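Local coordinates for protein amino Transferase (Eubacterium rectale, PDB 3ELE) that probably transfers amino groups between amino acids and 2-oxo acids, using bound pyridoxal-5'-phosphate as its cofactor, at residues D238-Y246 with I257-Y267; Y220-I228 with K329-F337. One frame throughout, in Å; residues are numbered along the deposited sequence.

Contact 1. Residues D238-Y246 with I257-Y267; sequences DNTLVCYSY and IGYVLVPDEVY. With PLP (pyridoxal-5'-phosphate), chain E.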
loop_
_atom_site.group_PDB
_atom_site.type_symbol
_atom_site.label_atom_id
_atom_site.label_comp_id
_atom_site.label_asym_id
_atom_site.label_seq_id
_atom_site.Cartn_x
_atom_site.Cartn_y
_atom_site.Cartn_z
ATOM N N ASP A 238 7.569 -22.847 15.050
ATOM C CA ASP A 238 8.106 -21.601 15.604
ATOM C C ASP A 238 8.264 -20.497 14.554
ATOM O O ASP A 238 7.697 -19.414 14.716
ATOM C CB ASP A 238 9.421 -21.870 16.346
ATOM C CG ASP A 238 9.223 -22.557 17.690
ATOM O OD1 ASP A 238 8.088 -22.645 18.216
ATOM O OD2 ASP A 238 10.237 -22.994 18.241
ATOM N N ASN A 239 8.955 -20.814 13.463
ATOM C CA ASN A 239 9.197 -19.869 12.346
ATOM C C ASN A 239 8.004 -19.780 11.391
ATOM O O ASN A 239 8.038 -20.233 10.269
ATOM C CB ASN A 239 10.514 -20.223 11.632
ATOM C CG ASN A 239 11.731 -19.980 12.510
ATOM O OD1 ASN A 239 11.893 -18.899 13.051
ATOM N ND2 ASN A 239 12.591 -20.978 12.638
ATOM N N THR A 240 6.941 -19.153 11.875
ATOM C CA THR A 240 5.711 -18.965 11.124
ATOM C C THR A 240 5.389 -17.488 11.127
ATOM O O THR A 240 5.431 -16.855 12.189
ATOM C CB THR A 240 4.564 -19.715 11.790
ATOM O OG1 THR A 240 4.880 -21.101 11.855
ATOM C CG2 THR A 240 3.174 -19.504 11.056
ATOM N N LEU A 241 5.105 -16.959 9.936
ATOM C CA LEU A 241 4.616 -15.602 9.720
ATOM C C LEU A 241 3.177 -15.779 9.284
ATOM O O LEU A 241 2.919 -16.605 8.410
ATOM C CB LEU A 241 5.416 -14.893 8.625
ATOM C CG LEU A 241 6.851 -14.518 9.003
ATOM C CD1 LEU A 241 7.702 -14.208 7.766
ATOM C CD2 LEU A 241 6.825 -13.341 9.994
ATOM N N VAL A 242 2.243 -15.058 9.915
ATOM C CA VAL A 242 0.816 -15.135 9.570
ATOM C C VAL A 242 0.415 -13.847 8.870
ATOM O O VAL A 242 0.732 -12.769 9.353
ATOM C CB VAL A 242 -0.089 -15.409 10.793
ATOM C CG1 VAL A 242 -1.575 -15.444 10.372
ATOM C CG2 VAL A 242 0.328 -16.738 11.482
ATOM N N CYS A 243 -0.235 -13.996 7.710
ATOM C CA CYS A 243 -0.749 -12.906 6.885
ATOM C C CYS A 243 -2.256 -13.034 6.948
ATOM O O CYS A 243 -2.812 -14.093 6.608
ATOM C CB CYS A 243 -0.273 -13.035 5.433
ATOM S SG CYS A 243 1.513 -12.883 5.281
ATOM N N TYR A 244 -2.900 -11.967 7.398
ATOM C CA TYR A 244 -4.322 -11.933 7.545
ATOM C C TYR A 244 -4.874 -10.613 6.997
ATOM O O TYR A 244 -4.135 -9.649 6.814
ATOM C CB TYR A 244 -4.650 -12.114 9.034
ATOM C CG TYR A 244 -6.132 -12.188 9.301
ATOM C CD1 TYR A 244 -6.854 -13.370 9.051
ATOM C CD2 TYR A 244 -6.843 -11.051 9.718
ATOM C CE1 TYR A 244 -8.227 -13.429 9.256
ATOM C CE2 TYR A 244 -8.222 -11.100 9.928
ATOM C CZ TYR A 244 -8.909 -12.287 9.704
ATOM O OH TYR A 244 -10.271 -12.310 9.918
ATOM N N SER A 245 -6.153 -10.621 6.654
ATOM C CA SER A 245 -6.871 -9.414 6.297
ATOM C C SER A 245 -8.348 -9.591 6.628
ATOM O O SER A 245 -8.822 -10.714 6.796
ATOM C CB SER A 245 -6.680 -9.046 4.831
ATOM O OG SER A 245 -7.503 -9.810 3.971
ATOM N N TYR A 246 -9.052 -8.464 6.704
ATOM C CA TYR A 246 -10.493 -8.424 6.985
ATOM C C TYR A 246 -11.344 -8.372 5.705
ATOM O O TYR A 246 -12.534 -8.070 5.769
ATOM C CB TYR A 246 -10.801 -7.263 7.949
ATOM C CG TYR A 246 -10.111 -7.451 9.281
ATOM C CD1 TYR A 246 -8.800 -6.997 9.477
ATOM C CD2 TYR A 246 -10.737 -8.124 10.336
ATOM C CE1 TYR A 246 -8.138 -7.188 10.687
ATOM C CE2 TYR A 246 -10.069 -8.316 11.583
ATOM C CZ TYR A 246 -8.771 -7.848 11.735
ATOM O OH TYR A 246 -8.075 -8.007 12.917
ATOM N N ILE A 257 -7.167 -3.544 4.837
ATOM C CA ILE A 257 -6.754 -3.638 6.244
ATOM C C ILE A 257 -6.461 -5.086 6.635
ATOM O O ILE A 257 -7.296 -5.979 6.491
ATOM C CB ILE A 257 -7.795 -2.942 7.177
ATOM C CG1 ILE A 257 -7.349 -2.967 8.652
ATOM C CG2 ILE A 257 -9.219 -3.531 6.970
ATOM C CD1 ILE A 257 -6.044 -2.283 8.949
ATOM N N GLY A 258 -5.241 -5.316 7.097
ATOM C CA GLY A 258 -4.853 -6.623 7.551
ATOM C C GLY A 258 -3.632 -6.533 8.424
ATOM O O GLY A 258 -3.351 -5.480 8.997
ATOM N N TYR A 259 -2.893 -7.627 8.507
ATOM C CA TYR A 259 -1.684 -7.630 9.313
ATOM C C TYR A 259 -0.734 -8.747 8.967
ATOM O O TYR A 259 -1.085 -9.671 8.218
ATOM C CB TYR A 259 -2.009 -7.692 10.825
ATOM C CG TYR A 259 -2.771 -8.924 11.319
ATOM C CD1 TYR A 259 -2.126 -10.169 11.484
ATOM C CD2 TYR A 259 -4.123 -8.839 11.679
ATOM C CE1 TYR A 259 -2.809 -11.295 11.956
ATOM C CE2 TYR A 259 -4.813 -9.970 12.176
ATOM C CZ TYR A 259 -4.141 -11.188 12.309
ATOM O OH TYR A 259 -4.797 -12.305 12.776
ATOM N N VAL A 260 0.479 -8.590 9.498
ATOM C CA VAL A 260 1.527 -9.592 9.516
ATOM C C VAL A 260 1.768 -9.837 11.021
ATOM O O VAL A 260 2.004 -8.891 11.792
ATOM C CB VAL A 260 2.833 -9.156 8.842
ATOM C CG1 VAL A 260 3.922 -10.226 9.064
ATOM C CG2 VAL A 260 2.610 -8.931 7.328
ATOM N N LEU A 261 1.702 -11.101 11.420
ATOM C CA LEU A 261 1.907 -11.501 12.803
ATOM C C LEU A 261 3.287 -12.136 12.875
ATOM O O LEU A 261 3.552 -13.104 12.143
ATOM C CB LEU A 261 0.820 -12.491 13.198
ATOM C CG LEU A 261 0.834 -13.183 14.551
ATOM C CD1 LEU A 261 0.874 -12.203 15.686
ATOM C CD2 LEU A 261 -0.390 -14.095 14.615
ATOM N N VAL A 262 4.159 -11.572 13.718
ATOM C CA VAL A 262 5.552 -12.062 13.924
ATOM C C VAL A 262 5.697 -12.604 15.380
ATOM O O VAL A 262 5.966 -11.820 16.296
ATOM C CB VAL A 262 6.601 -10.953 13.645
ATOM C CG1 VAL A 262 8.030 -11.501 13.771
ATOM C CG2 VAL A 262 6.423 -10.360 12.247
ATOM N N PRO A 263 5.546 -13.937 15.598
ATOM C CA PRO A 263 5.686 -14.509 16.964
ATOM C C PRO A 263 7.053 -14.294 17.609
ATOM O O PRO A 263 8.040 -14.113 16.905
ATOM C CB PRO A 263 5.448 -16.021 16.745
ATOM C CG PRO A 263 4.746 -16.113 15.446
ATOM C CD PRO A 263 5.247 -14.995 14.619
ATOM N N ASP A 264 7.094 -14.325 18.937
ATOM C CA ASP A 264 8.347 -14.233 19.677
ATOM C C ASP A 264 9.228 -15.468 19.449
ATOM O O ASP A 264 10.446 -15.344 19.487
ATOM C CB ASP A 264 8.120 -14.019 21.197
ATOM C CG ASP A 264 7.700 -12.593 21.557
ATOM O OD1 ASP A 264 7.519 -11.724 20.673
ATOM O OD2 ASP A 264 7.552 -12.338 22.773
ATOM N N GLU A 265 8.615 -16.620 19.140
ATOM C CA GLU A 265 9.333 -17.892 18.968
ATOM C C GLU A 265 10.043 -18.062 17.637
ATOM O O GLU A 265 10.668 -19.086 17.428
ATOM C CB GLU A 265 8.431 -19.113 19.262
ATOM C CG GLU A 265 7.956 -19.209 20.726
ATOM C CD GLU A 265 6.948 -18.141 21.119
ATOM O OE1 GLU A 265 6.179 -17.685 20.250
ATOM O OE2 GLU A 265 6.917 -17.751 22.294
ATOM N N VAL A 266 9.951 -17.090 16.727
ATOM C CA VAL A 266 10.767 -17.100 15.507
ATOM C C VAL A 266 12.232 -16.988 15.954
ATOM O O VAL A 266 12.492 -16.491 17.066
ATOM C CB VAL A 266 10.407 -15.979 14.491
ATOM C CG1 VAL A 266 9.021 -16.213 13.915
ATOM C CG2 VAL A 266 10.516 -14.573 15.105
ATOM N N TYR A 267 13.155 -17.460 15.108
ATOM C CA TYR A 267 14.617 -17.504 15.377
ATOM C C TYR A 267 15.169 -16.230 16.064
ATOM O O TYR A 267 15.995 -16.324 16.968
ATOM C CB TYR A 267 15.416 -17.820 14.064
ATOM C CG TYR A 267 15.535 -16.611 13.158
ATOM C CD1 TYR A 267 14.400 -16.082 12.490
ATOM C CD2 TYR A 267 16.734 -15.909 13.059
ATOM C CE1 TYR A 267 14.492 -14.917 11.716
ATOM C CE2 TYR A 267 16.827 -14.751 12.282
ATOM C CZ TYR A 267 15.695 -14.265 11.609
ATOM O OH TYR A 267 15.774 -13.131 10.834
HETATM N N1 PLP E . -4.834 -14.756 -0.503
HETATM C C2 PLP E . -5.813 -15.523 -1.138
HETATM C C2A PLP E . -5.673 -17.011 -1.162
HETATM C C3 PLP E . -6.935 -14.901 -1.723
HETATM O O3 PLP E . -7.912 -15.650 -2.335
HETATM C C4 PLP E . -7.058 -13.492 -1.708
HETATM C C4A PLP E . -8.021 -12.896 -2.719
HETATM O O4A PLP E . -7.640 -12.660 -3.867
HETATM C C5 PLP E . -6.044 -12.731 -1.050
HETATM C C6 PLP E . -4.932 -13.376 -0.453
HETATM C C5A PLP E . -6.056 -11.218 -0.999
HETATM O O4P PLP E . -6.695 -10.699 0.125
HETATM P P PLP E . -6.636 -9.103 0.341
HETATM O O1P PLP E . -6.580 -8.792 1.809
HETATM O O2P PLP E . -7.907 -8.492 -0.175
HETATM O O3P PLP E . -5.465 -8.485 -0.349
#
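Tyr259 and Tyr244 form the apolar centre of this antiparallel strand pair, part of the mixed sheet in the large cofactor-binding domain of a fold-type-I aminotransferase. Tyr244 CB lies over one face of the Tyr259 ring, 3.7 Å from its centroid, a CH-pi contact. The two rings are oblique, their planes 31° apart, and Tyr244 CD2 approaches Tyr259 CE2 to 3.4 Å. With CG held between the backbone N and the carbonyl carbon (chi1 61°), the Tyr259 ring swings across the strand pair to set its face against Tyr244 CB, and Tyr246 OH meets its edge. Its remaining neighbours include Ile85 and Leu89 of helix 79-93; an alanine here would probably open a gap between that helix and Tyr244, whose CB would lose the ring beneath it. On the same side of the sheet, Val242 and Leu261 run side by side, CB to CB 3.9 Å. On the other side, Leu241 CD2 packs against Val262 CG2 at 3.8 Å.

The N-to-C directions of the strand axes differ by 168°, and paired backbone bonds join Val242 with Leu261 and Tyr244 with Tyr259; Leu261 N to Val242 O measures 2.8 Å. Toward the cofactor the backbones close in, Ser245 CA lying 3.7 Å from Gly258 CA, which also makes a CA-H...O contact with Tyr244 O. At the far end Asn239 OD1 accepts the Tyr267 N-H in its carbonyl plane, at 2.8 Å. At the cofactor end, Ser245 OG, which also bonds Ser247, donates to PLP O1P over 2.6 Å.

Contact 2. Residues Y220-I228 with K329-F337; sequences YREIVYDGI and KPDGAFYMF. With PLP (pyridoxal-5'-phosphate), chain E.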
loop_
_atom_site.group_PDB
_atom_site.type_symbol
_atom_site.label_atom_id
_atom_site.label_comp_id
_atom_site.label_asym_id
_atom_site.label_seq_id
_atom_site.Cartn_x
_atom_site.Cartn_y
_atom_site.Cartn_z
ATOM N N TYR A 220 -9.243 -16.522 4.654
ATOM C CA TYR A 220 -10.477 -17.351 4.733
ATOM C C TYR A 220 -10.643 -18.085 6.073
ATOM O O TYR A 220 -11.572 -18.899 6.199
ATOM C CB TYR A 220 -10.521 -18.399 3.591
ATOM C CG TYR A 220 -10.437 -17.776 2.228
ATOM C CD1 TYR A 220 -11.538 -17.162 1.681
ATOM C CD2 TYR A 220 -9.241 -17.760 1.501
ATOM C CE1 TYR A 220 -11.483 -16.557 0.440
ATOM C CE2 TYR A 220 -9.176 -17.140 0.239
ATOM C CZ TYR A 220 -10.314 -16.532 -0.268
ATOM O OH TYR A 220 -10.348 -15.898 -1.478
ATOM N N ARG A 221 -9.770 -17.812 7.061
ATOM C CA ARG A 221 -9.778 -18.487 8.376
ATOM C C ARG A 221 -11.161 -18.698 8.971
ATOM O O ARG A 221 -11.465 -19.812 9.392
ATOM C CB ARG A 221 -8.847 -17.771 9.390
ATOM C CG ARG A 221 -8.985 -18.279 10.865
ATOM C CD ARG A 221 -7.870 -17.803 11.764
ATOM N NE ARG A 221 -6.701 -18.656 11.595
ATOM C CZ ARG A 221 -6.542 -19.849 12.164
ATOM N NH1 ARG A 221 -7.483 -20.418 12.908
ATOM N NH2 ARG A 221 -5.437 -20.517 11.939
ATOM N N GLU A 222 -11.995 -17.648 8.975
ATOM C CA GLU A 222 -13.351 -17.738 9.551
ATOM C C GLU A 222 -14.408 -18.260 8.567
ATOM O O GLU A 222 -15.524 -18.543 8.994
ATOM C CB GLU A 222 -13.814 -16.418 10.172
ATOM C CG GLU A 222 -12.956 -15.923 11.347
ATOM C CD GLU A 222 -11.633 -15.326 10.933
ATOM O OE1 GLU A 222 -11.555 -14.756 9.811
ATOM O OE2 GLU A 222 -10.667 -15.438 11.730
ATOM N N ILE A 223 -14.068 -18.361 7.272
ATOM C CA ILE A 223 -14.952 -18.918 6.243
ATOM C C ILE A 223 -14.662 -20.419 6.207
ATOM O O ILE A 223 -13.960 -20.920 5.337
ATOM C CB ILE A 223 -14.794 -18.230 4.846
ATOM C CG1 ILE A 223 -14.967 -16.698 4.997
ATOM C CG2 ILE A 223 -15.787 -18.843 3.817
ATOM C CD1 ILE A 223 -15.489 -15.974 3.756
ATOM N N VAL A 224 -15.187 -21.104 7.218
ATOM C CA VAL A 224 -15.020 -22.555 7.397
ATOM C C VAL A 224 -16.368 -23.100 7.891
ATOM O O VAL A 224 -17.093 -22.395 8.599
ATOM C CB VAL A 224 -13.808 -22.899 8.328
ATOM C CG1 VAL A 224 -13.979 -22.298 9.723
ATOM C CG2 VAL A 224 -13.580 -24.427 8.401
ATOM N N TYR A 225 -16.681 -24.349 7.523
ATOM C CA TYR A 225 -18.005 -24.951 7.756
ATOM C C TYR A 225 -17.971 -26.232 8.569
ATOM O O TYR A 225 -16.927 -26.873 8.672
ATOM C CB TYR A 225 -18.656 -25.271 6.398
ATOM C CG TYR A 225 -18.482 -24.184 5.358
ATOM C CD1 TYR A 225 -19.079 -22.937 5.530
ATOM C CD2 TYR A 225 -17.693 -24.395 4.205
ATOM C CE1 TYR A 225 -18.926 -21.915 4.584
ATOM C CE2 TYR A 225 -17.539 -23.381 3.241
ATOM C CZ TYR A 225 -18.160 -22.132 3.438
ATOM O OH TYR A 225 -17.996 -21.101 2.525
ATOM N N ASP A 226 -19.141 -26.588 9.106
ATOM C CA ASP A 226 -19.408 -27.850 9.844
ATOM C C ASP A 226 -18.532 -28.099 11.085
ATOM O O ASP A 226 -18.236 -29.258 11.424
ATOM C CB ASP A 226 -19.293 -29.074 8.894
ATOM C CG ASP A 226 -20.176 -28.974 7.655
ATOM O OD1 ASP A 226 -21.261 -28.354 7.719
ATOM O OD2 ASP A 226 -19.775 -29.568 6.623
ATOM N N GLY A 227 -18.127 -27.026 11.759
ATOM C CA GLY A 227 -17.270 -27.147 12.924
ATOM C C GLY A 227 -15.849 -27.638 12.654
ATOM O O GLY A 227 -15.182 -28.080 13.581
ATOM N N ILE A 228 -15.389 -27.575 11.398
ATOM C CA ILE A 228 -14.033 -27.990 11.044
ATOM C C ILE A 228 -13.096 -26.967 11.676
ATOM O O ILE A 228 -13.404 -25.772 11.674
ATOM C CB ILE A 228 -13.823 -28.069 9.495
ATOM C CG1 ILE A 228 -14.692 -29.186 8.890
ATOM C CG2 ILE A 228 -12.337 -28.331 9.134
ATOM C CD1 ILE A 228 -14.257 -30.606 9.287
ATOM N N LYS A 329 -15.654 -31.863 -1.892
ATOM C CA LYS A 329 -16.489 -31.106 -0.934
ATOM C C LYS A 329 -15.561 -30.202 -0.118
ATOM O O LYS A 329 -14.763 -30.710 0.647
ATOM C CB LYS A 329 -17.325 -32.006 -0.015
ATOM C CG LYS A 329 -18.383 -31.208 0.798
ATOM C CD LYS A 329 -19.399 -32.093 1.509
ATOM C CE LYS A 329 -20.498 -31.229 2.194
ATOM N NZ LYS A 329 -21.631 -31.986 2.858
ATOM N N PRO A 330 -15.663 -28.864 -0.281
ATOM C CA PRO A 330 -14.726 -27.993 0.440
ATOM C C PRO A 330 -15.138 -27.760 1.886
ATOM O O PRO A 330 -16.333 -27.621 2.153
ATOM C CB PRO A 330 -14.817 -26.680 -0.344
ATOM C CG PRO A 330 -16.200 -26.645 -0.850
ATOM C CD PRO A 330 -16.629 -28.064 -1.065
ATOM N N ASP A 331 -14.158 -27.698 2.795
ATOM C CA ASP A 331 -14.400 -27.390 4.218
ATOM C C ASP A 331 -14.330 -25.884 4.535
ATOM O O ASP A 331 -14.773 -25.460 5.616
ATOM C CB ASP A 331 -13.410 -28.149 5.103
ATOM C CG ASP A 331 -13.644 -29.651 5.089
ATOM O OD1 ASP A 331 -14.820 -30.077 5.081
ATOM O OD2 ASP A 331 -12.656 -30.404 5.089
ATOM N N GLY A 332 -13.788 -25.085 3.612
ATOM C CA GLY A 332 -13.659 -23.645 3.826
ATOM C C GLY A 332 -13.496 -22.846 2.552
ATOM O O GLY A 332 -13.466 -23.420 1.463
ATOM N N ALA A 333 -13.406 -21.515 2.699
ATOM C CA ALA A 333 -13.348 -20.571 1.567
ATOM C C ALA A 333 -14.689 -20.618 0.776
ATOM O O ALA A 333 -15.695 -21.180 1.279
ATOM C CB ALA A 333 -12.115 -20.834 0.673
ATOM N N PHE A 334 -14.740 -20.001 -0.402
ATOM C CA PHE A 334 -15.983 -19.992 -1.213
ATOM C C PHE A 334 -15.779 -20.368 -2.687
ATOM O O PHE A 334 -16.402 -19.808 -3.595
ATOM C CB PHE A 334 -16.826 -18.724 -0.982
ATOM C CG PHE A 334 -16.054 -17.418 -1.006
ATOM C CD1 PHE A 334 -15.293 -17.036 -2.120
ATOM C CD2 PHE A 334 -16.195 -16.502 0.051
ATOM C CE1 PHE A 334 -14.631 -15.793 -2.149
ATOM C CE2 PHE A 334 -15.547 -15.252 0.024
ATOM C CZ PHE A 334 -14.762 -14.900 -1.067
ATOM N N TYR A 335 -14.928 -21.382 -2.884
ATOM C CA TYR A 335 -14.597 -21.920 -4.192
ATOM C C TYR A 335 -14.817 -23.433 -4.182
ATOM O O TYR A 335 -14.394 -24.113 -3.234
ATOM C CB TYR A 335 -13.140 -21.625 -4.496
ATOM C CG TYR A 335 -12.760 -20.190 -4.302
ATOM C CD1 TYR A 335 -13.150 -19.215 -5.220
ATOM C CD2 TYR A 335 -12.041 -19.787 -3.175
ATOM C CE1 TYR A 335 -12.813 -17.870 -5.032
ATOM C CE2 TYR A 335 -11.704 -18.463 -2.979
ATOM C CZ TYR A 335 -12.091 -17.502 -3.911
ATOM O OH TYR A 335 -11.746 -16.192 -3.727
HETATM N N MSE A 336 -15.500 -23.959 -5.196
HETATM C CA MSE A 336 -15.652 -25.397 -5.327
HETATM C C MSE A 336 -14.748 -25.895 -6.459
HETATM O O MSE A 336 -14.754 -25.335 -7.569
HETATM C CB MSE A 336 -17.090 -25.794 -5.551
HETATM C CG MSE A 336 -17.295 -27.313 -5.432
HETATM SE SE MSE A 336 -19.096 -27.737 -5.257
HETATM C CE MSE A 336 -19.370 -27.005 -3.524
ATOM N N PHE A 337 -14.004 -26.959 -6.164
ATOM C CA PHE A 337 -13.049 -27.564 -7.094
ATOM C C PHE A 337 -13.751 -28.803 -7.675
ATOM O O PHE A 337 -14.050 -29.761 -6.943
ATOM C CB PHE A 337 -11.746 -27.888 -6.338
ATOM C CG PHE A 337 -10.504 -27.644 -7.135
ATOM C CD1 PHE A 337 -10.228 -26.375 -7.624
ATOM C CD2 PHE A 337 -9.567 -28.662 -7.350
ATOM C CE1 PHE A 337 -9.089 -26.135 -8.369
ATOM C CE2 PHE A 337 -8.407 -28.417 -8.068
ATOM C CZ PHE A 337 -8.164 -27.145 -8.562
HETATM N N1 PLP E . -4.834 -14.756 -0.503
HETATM C C2 PLP E . -5.813 -15.523 -1.138
HETATM C C2A PLP E . -5.673 -17.011 -1.162
HETATM C C3 PLP E . -6.935 -14.901 -1.723
HETATM O O3 PLP E . -7.912 -15.650 -2.335
HETATM C C4 PLP E . -7.058 -13.492 -1.708
HETATM C C4A PLP E . -8.021 -12.896 -2.719
HETATM O O4A PLP E . -7.640 -12.660 -3.867
HETATM C C5 PLP E . -6.044 -12.731 -1.050
HETATM C C6 PLP E . -4.932 -13.376 -0.453
HETATM C C5A PLP E . -6.056 -11.218 -0.999
HETATM O O4P PLP E . -6.695 -10.699 0.125
HETATM P P PLP E . -6.636 -9.103 0.341
HETATM O O1P PLP E . -6.580 -8.792 1.809
HETATM O O2P PLP E . -7.907 -8.492 -0.175
HETATM O O3P PLP E . -5.465 -8.485 -0.349
#
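Val224 and Gly332 form a single backbone bridge, bracketed by hydrogen bonds from Ala333 N to Ile223 O (2.8 Å) and from Tyr225 N to Asp331 O (2.9 Å). Gly332 CA lies against Ile223 O and 4.0 Å from Val224 CA. Tyr225 adds a third bond to this backbone: its ring runs along the 329-337 segment, passing Gly332 CA, and its OH donates to Ala333 O at 2.6 Å, the donor tilted 28° from the carbonyl plane. Ala333 is thus gripped at both its N-H and its carbonyl.

Its methyl covers one face of the Tyr220 ring, Ala333 CB lying 3.8 Å from Tyr220 CG. Phe334 meets the same tyrosine differently, in a T-shaped pair with planes at 87°: the CE1 edge of Tyr220 is directed at the Phe334 face. Phe334 CG sits between the backbone N and the carbonyl carbon (chi1 47°), a turn that sets its face there, while Ile223 CD1 reaches the ring obliquely, 3.8 Å from Phe334 CE2. Tyr335 completes the aromatic cluster and ties off the end of Tyr220, OH to OH 2.7 Å.

Tyr220 OH has a second partner, PLP O3 (on ring carbon C3) at 2.6 Å, so two hydrogen bonds and packing on its ring fix where the phenol stands. A tyrosine hydroxyl bonded to O3 of the cofactor is a familiar element of class I and II aminotransferase active sites, and Tyr335, which touches the cofactor's partner, acts here as a second-shell residue of that pocket.

Along the chain the order is 220-228, 238-246, 257-267 and 329-337, so contact 1 is nested inside the loop that contact 2 closes. Their centres are about 22 Å apart, yet both reach PLP, contact 1 at the phosphate and contact 2 at O3. Contact 1 lies in the seven-stranded mixed sheet; contact 2 ties the loop between strands 213-217 and 240-245 of that sheet to the separate antiparallel sheet containing strand 335-339. The two also touch directly, through a probable hydrogen bond between Tyr244 OH and Glu222 OE1 (2.8 Å). Both thus contribute to a cofactor site completed by other residues, among them Tyr72 of the second subunit, with 329-337 acting through Tyr220.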